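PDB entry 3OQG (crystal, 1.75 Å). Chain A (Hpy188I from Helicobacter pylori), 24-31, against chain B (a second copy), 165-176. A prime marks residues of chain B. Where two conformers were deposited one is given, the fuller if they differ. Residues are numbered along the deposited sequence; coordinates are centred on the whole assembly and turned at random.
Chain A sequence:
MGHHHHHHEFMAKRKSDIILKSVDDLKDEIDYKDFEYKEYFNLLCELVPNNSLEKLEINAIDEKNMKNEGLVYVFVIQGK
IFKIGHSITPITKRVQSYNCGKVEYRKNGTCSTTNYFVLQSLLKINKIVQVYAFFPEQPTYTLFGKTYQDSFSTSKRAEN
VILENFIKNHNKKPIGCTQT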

# COMPACT_ATOMS: atom_id res chain seq x y z
N ASP A 24 -16.28 7.91 -23.89
CA ASP A 24 -16.13 6.96 -25.01
C ASP A 24 -15.09 5.89 -24.69
O ASP A 24 -15.16 4.77 -25.21
CB ASP A 24 -15.74 7.67 -26.32
CG ASP A 24 -15.63 6.71 -27.52
OD1 ASP A 24 -16.64 6.08 -27.90
OD2 ASP A 24 -14.52 6.61 -28.10
N ASP A 25 -14.12 6.22 -23.84
CA ASP A 25 -13.07 5.25 -23.47
C ASP A 25 -13.62 4.10 -22.64
O ASP A 25 -12.96 3.05 -22.50
CB ASP A 25 -11.91 5.92 -22.74
CG ASP A 25 -11.00 6.70 -23.68
OD1 ASP A 25 -11.09 6.51 -24.91
OD2 ASP A 25 -10.16 7.48 -23.20
N LEU A 26 -14.83 4.27 -22.10
CA LEU A 26 -15.49 3.24 -21.30
C LEU A 26 -16.45 2.36 -22.09
O LEU A 26 -17.11 1.52 -21.51
CB LEU A 26 -16.25 3.89 -20.16
CG LEU A 26 -15.39 4.80 -19.27
CD1 LEU A 26 -16.21 5.42 -18.17
CD2 LEU A 26 -14.19 4.07 -18.67
N LYS A 27 -16.53 2.53 -23.40
CA LYS A 27 -17.60 1.88 -24.15
C LYS A 27 -17.56 0.35 -24.13
O LYS A 27 -18.60 -0.28 -24.28
CB LYS A 27 -17.66 2.40 -25.57
CG LYS A 27 -16.48 2.03 -26.41
CD LYS A 27 -16.66 2.55 -27.84
CE LYS A 27 -15.32 2.69 -28.51
NZ LYS A 27 -14.70 1.36 -28.69
N ASP A 28 -16.39 -0.25 -23.91
CA ASP A 28 -16.26 -1.72 -23.84
C ASP A 28 -16.24 -2.26 -22.42
O ASP A 28 -16.02 -3.46 -22.19
CB ASP A 28 -15.00 -2.20 -24.56
CG ASP A 28 -14.98 -1.81 -26.04
OD1 ASP A 28 -16.05 -1.66 -26.67
OD2 ASP A 28 -13.85 -1.66 -26.55
N GLU A 29 -16.44 -1.38 -21.45
CA GLU A 29 -16.51 -1.80 -20.06
C GLU A 29 -17.82 -2.52 -19.74
O GLU A 29 -18.77 -2.56 -20.55
CB GLU A 29 -16.27 -0.59 -19.15
CG GLU A 29 -14.87 0.03 -19.35
CD GLU A 29 -13.78 -1.04 -19.38
OE1 GLU A 29 -13.58 -1.74 -18.35
OE2 GLU A 29 -13.15 -1.19 -20.44
N ILE A 30 -17.84 -3.13 -18.55
CA ILE A 30 -18.98 -3.88 -18.07
C ILE A 30 -19.96 -2.93 -17.39
O ILE A 30 -19.57 -2.09 -16.60
CB ILE A 30 -18.53 -5.00 -17.09
CG1 ILE A 30 -17.50 -5.91 -17.76
CG2 ILE A 30 -19.71 -5.81 -16.59
CD1 ILE A 30 -17.92 -6.51 -19.08
N ASP A 31 -21.24 -3.10 -17.71
CA ASP A 31 -22.29 -2.35 -17.07
C ASP A 31 -22.40 -2.77 -15.60
O ASP A 31 -22.39 -3.97 -15.31
CB ASP A 31 -23.63 -2.64 -17.74
CG ASP A 31 -23.80 -1.95 -19.09
OD1 ASP A 31 -23.02 -1.06 -19.46
OD2 ASP A 31 -24.76 -2.31 -19.80
N ASN B 165 -13.65 -13.43 -9.63
CA ASN B 165 -14.96 -13.85 -10.10
C ASN B 165 -15.58 -12.92 -11.16
O ASN B 165 -16.37 -13.36 -12.00
CB ASN B 165 -15.93 -14.02 -8.93
CG ASN B 165 -15.64 -15.28 -8.11
OD1 ASN B 165 -15.79 -16.39 -8.61
ND2 ASN B 165 -15.23 -15.10 -6.87
N PHE B 166 -15.22 -11.64 -11.11
CA PHE B 166 -15.56 -10.69 -12.19
C PHE B 166 -14.88 -11.15 -13.50
O PHE B 166 -15.52 -11.21 -14.55
CB PHE B 166 -15.09 -9.29 -11.78
CG PHE B 166 -15.35 -8.22 -12.79
CD1 PHE B 166 -16.45 -7.38 -12.65
CD2 PHE B 166 -14.46 -7.99 -13.83
CE1 PHE B 166 -16.68 -6.36 -13.57
CE2 PHE B 166 -14.68 -6.97 -14.75
CZ PHE B 166 -15.79 -6.15 -14.61
N ILE B 167 -13.60 -11.50 -13.39
CA ILE B 167 -12.81 -11.97 -14.53
C ILE B 167 -13.31 -13.32 -15.06
O ILE B 167 -13.25 -13.59 -16.26
CB ILE B 167 -11.31 -12.10 -14.16
CG1 ILE B 167 -10.67 -10.74 -13.88
CG2 ILE B 167 -10.54 -12.80 -15.26
CD1 ILE B 167 -9.42 -10.84 -13.03
N LYS B 168 -13.83 -14.16 -14.17
CA LYS B 168 -14.48 -15.41 -14.56
C LYS B 168 -15.76 -15.14 -15.35
O LYS B 168 -16.02 -15.79 -16.38
CB LYS B 168 -14.81 -16.26 -13.33
CG LYS B 168 -15.86 -17.33 -13.58
CD LYS B 168 -16.09 -18.24 -12.39
CE LYS B 168 -16.65 -17.50 -11.19
NZ LYS B 168 -17.99 -16.90 -11.46
N ASN B 169 -16.56 -14.20 -14.87
CA ASN B 169 -17.85 -13.92 -15.47
C ASN B 169 -17.76 -13.09 -16.74
O ASN B 169 -18.56 -13.29 -17.66
CB ASN B 169 -18.77 -13.23 -14.46
CG ASN B 169 -18.98 -14.07 -13.21
OD1 ASN B 169 -18.75 -15.28 -13.21
ND2 ASN B 169 -19.39 -13.43 -12.14
N HIS B 170 -16.81 -12.16 -16.79
CA HIS B 170 -16.73 -11.17 -17.87
C HIS B 170 -15.49 -11.29 -18.72
O HIS B 170 -15.36 -10.60 -19.73
CB HIS B 170 -16.82 -9.75 -17.30
CG HIS B 170 -18.05 -9.52 -16.50
ND1 HIS B 170 -19.31 -9.47 -17.07
CD2 HIS B 170 -18.24 -9.37 -15.16
CE1 HIS B 170 -20.21 -9.27 -16.12
NE2 HIS B 170 -19.58 -9.21 -14.95
N ASN B 171 -14.56 -12.14 -18.30
CA ASN B 171 -13.37 -12.43 -19.09
C ASN B 171 -12.49 -11.19 -19.30
O ASN B 171 -11.88 -11.00 -20.35
CB ASN B 171 -13.81 -13.05 -20.43
CG ASN B 171 -12.74 -13.89 -21.08
OD1 ASN B 171 -11.82 -14.36 -20.41
ND2 ASN B 171 -12.84 -14.06 -22.38
N LYS B 172 -12.42 -10.33 -18.28
CA LYS B 172 -11.62 -9.10 -18.34
C LYS B 172 -11.69 -8.44 -16.96
O LYS B 172 -12.59 -8.77 -16.17
CB LYS B 172 -12.18 -8.12 -19.39
CG LYS B 172 -13.59 -7.59 -19.08
CD LYS B 172 -13.76 -6.13 -19.49
CE LYS B 172 -14.06 -5.98 -20.96
NZ LYS B 172 -13.48 -4.73 -21.55
N LYS B 173 -10.72 -7.56 -16.69
CA LYS B 173 -10.74 -6.69 -15.51
C LYS B 173 -11.22 -5.30 -15.93
O LYS B 173 -11.09 -4.93 -17.10
CB LYS B 173 -9.34 -6.53 -14.91
CG LYS B 173 -8.72 -7.80 -14.35
CD LYS B 173 -7.61 -7.49 -13.34
CE LYS B 173 -6.47 -6.66 -13.92
NZ LYS B 173 -5.38 -7.50 -14.53
N PRO B 174 -11.75 -4.52 -14.98
CA PRO B 174 -12.10 -3.14 -15.36
C PRO B 174 -10.88 -2.37 -15.85
O PRO B 174 -9.75 -2.62 -15.38
CB PRO B 174 -12.65 -2.54 -14.05
CG PRO B 174 -13.10 -3.70 -13.27
CD PRO B 174 -12.10 -4.80 -13.59
N ILE B 175 -11.12 -1.47 -16.80
CA ILE B 175 -10.08 -0.66 -17.41
C ILE B 175 -9.23 0.08 -16.37
O ILE B 175 -8.03 0.23 -16.56
CB ILE B 175 -10.70 0.31 -18.44
CG1 ILE B 175 -9.62 0.93 -19.32
CG2 ILE B 175 -11.59 1.35 -17.74
CD1 ILE B 175 -10.17 1.49 -20.61
N GLY B 176 -9.86 0.48 -15.27
CA GLY B 176 -9.16 1.17 -14.18
C GLY B 176 -8.31 0.30 -13.27
O GLY B 176 -7.64 0.83 -12.38

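A turn in chain A meets the end of a helix and the loop after it in chain B, and the bonds between them run through side chains. In chain A a 3-10 segment that begins earlier in the chain leads into a type I beta turn from Leu26 to Glu29, closed by the hydrogen bond from Glu29 N to Leu26 O at 3.0 Å. In chain B a helix ends at His170′; Asn171′ then takes a positive phi, a conformation asparagine tolerates better than most residues, and the chain continues as a loop. The backbones come closest at Glu29 and Pro174′, whose CA atoms lie 6.6 Å apart. Together the stretches bury 415 Å².

Ile30 covers the most surface. Its CA-to-CB bond points toward chain B, and its branched side chain reaches two rings. CG2 sits 3.7 Å from the centroid of the His170′ ring and only 16° off the ring normal, a CH-pi contact in which a weakly polarised methyl group meets the pi cloud. The imidazole keeps its polar edge free for other work: NE2 is hydrogen-bonded elsewhere in the structure. CG1 of Ile30 packs 3.6 Å from CZ of Phe166′, and it also lies 4.1 Å from CD of Lys172′, where the lysine offers aliphatic carbon rather than charge. A branched aliphatic residue suits this place because it presents carbon in more than one direction.

Ile175′ makes the second large contribution, and it combines main-chain polarity with side-chain bulk. Its N donates a hydrogen bond to OE1 of Glu29 at 2.9 Å, with an N-H...acceptor angle of 152°. The CA-to-CB bond of Ile175′ points toward chain A: CG2 lies 3.9 Å from CD2 of Leu26, an apolar pairing, while CD1 comes within 3.7 Å of the Asp25 O.

Glu29 brings the acceptor for that bond. Its CA-to-CB bond points sideways, but with chi1 and chi2 both m the chain folds so that its end comes nearer to chain B. Glu29 is buried, and an unpaired charge in such a place would be costly. OE1 receives the Ile175′ amide, and OE2 faces NZ of Lys172′ at 3.7 Å, a long salt bridge that leaves the attraction mainly electrostatic.

Lys172′ joins the polar and apolar parts of the contact. Its NZ donates a hydrogen bond of 2.9 Å to Asp28 O, much shorter than its approach to Glu29. A long, flexible side chain suits this position: its ammonium group reaches a main-chain carbonyl and a carboxylate on neighbouring residues, while its methylenes lie beside Ile30.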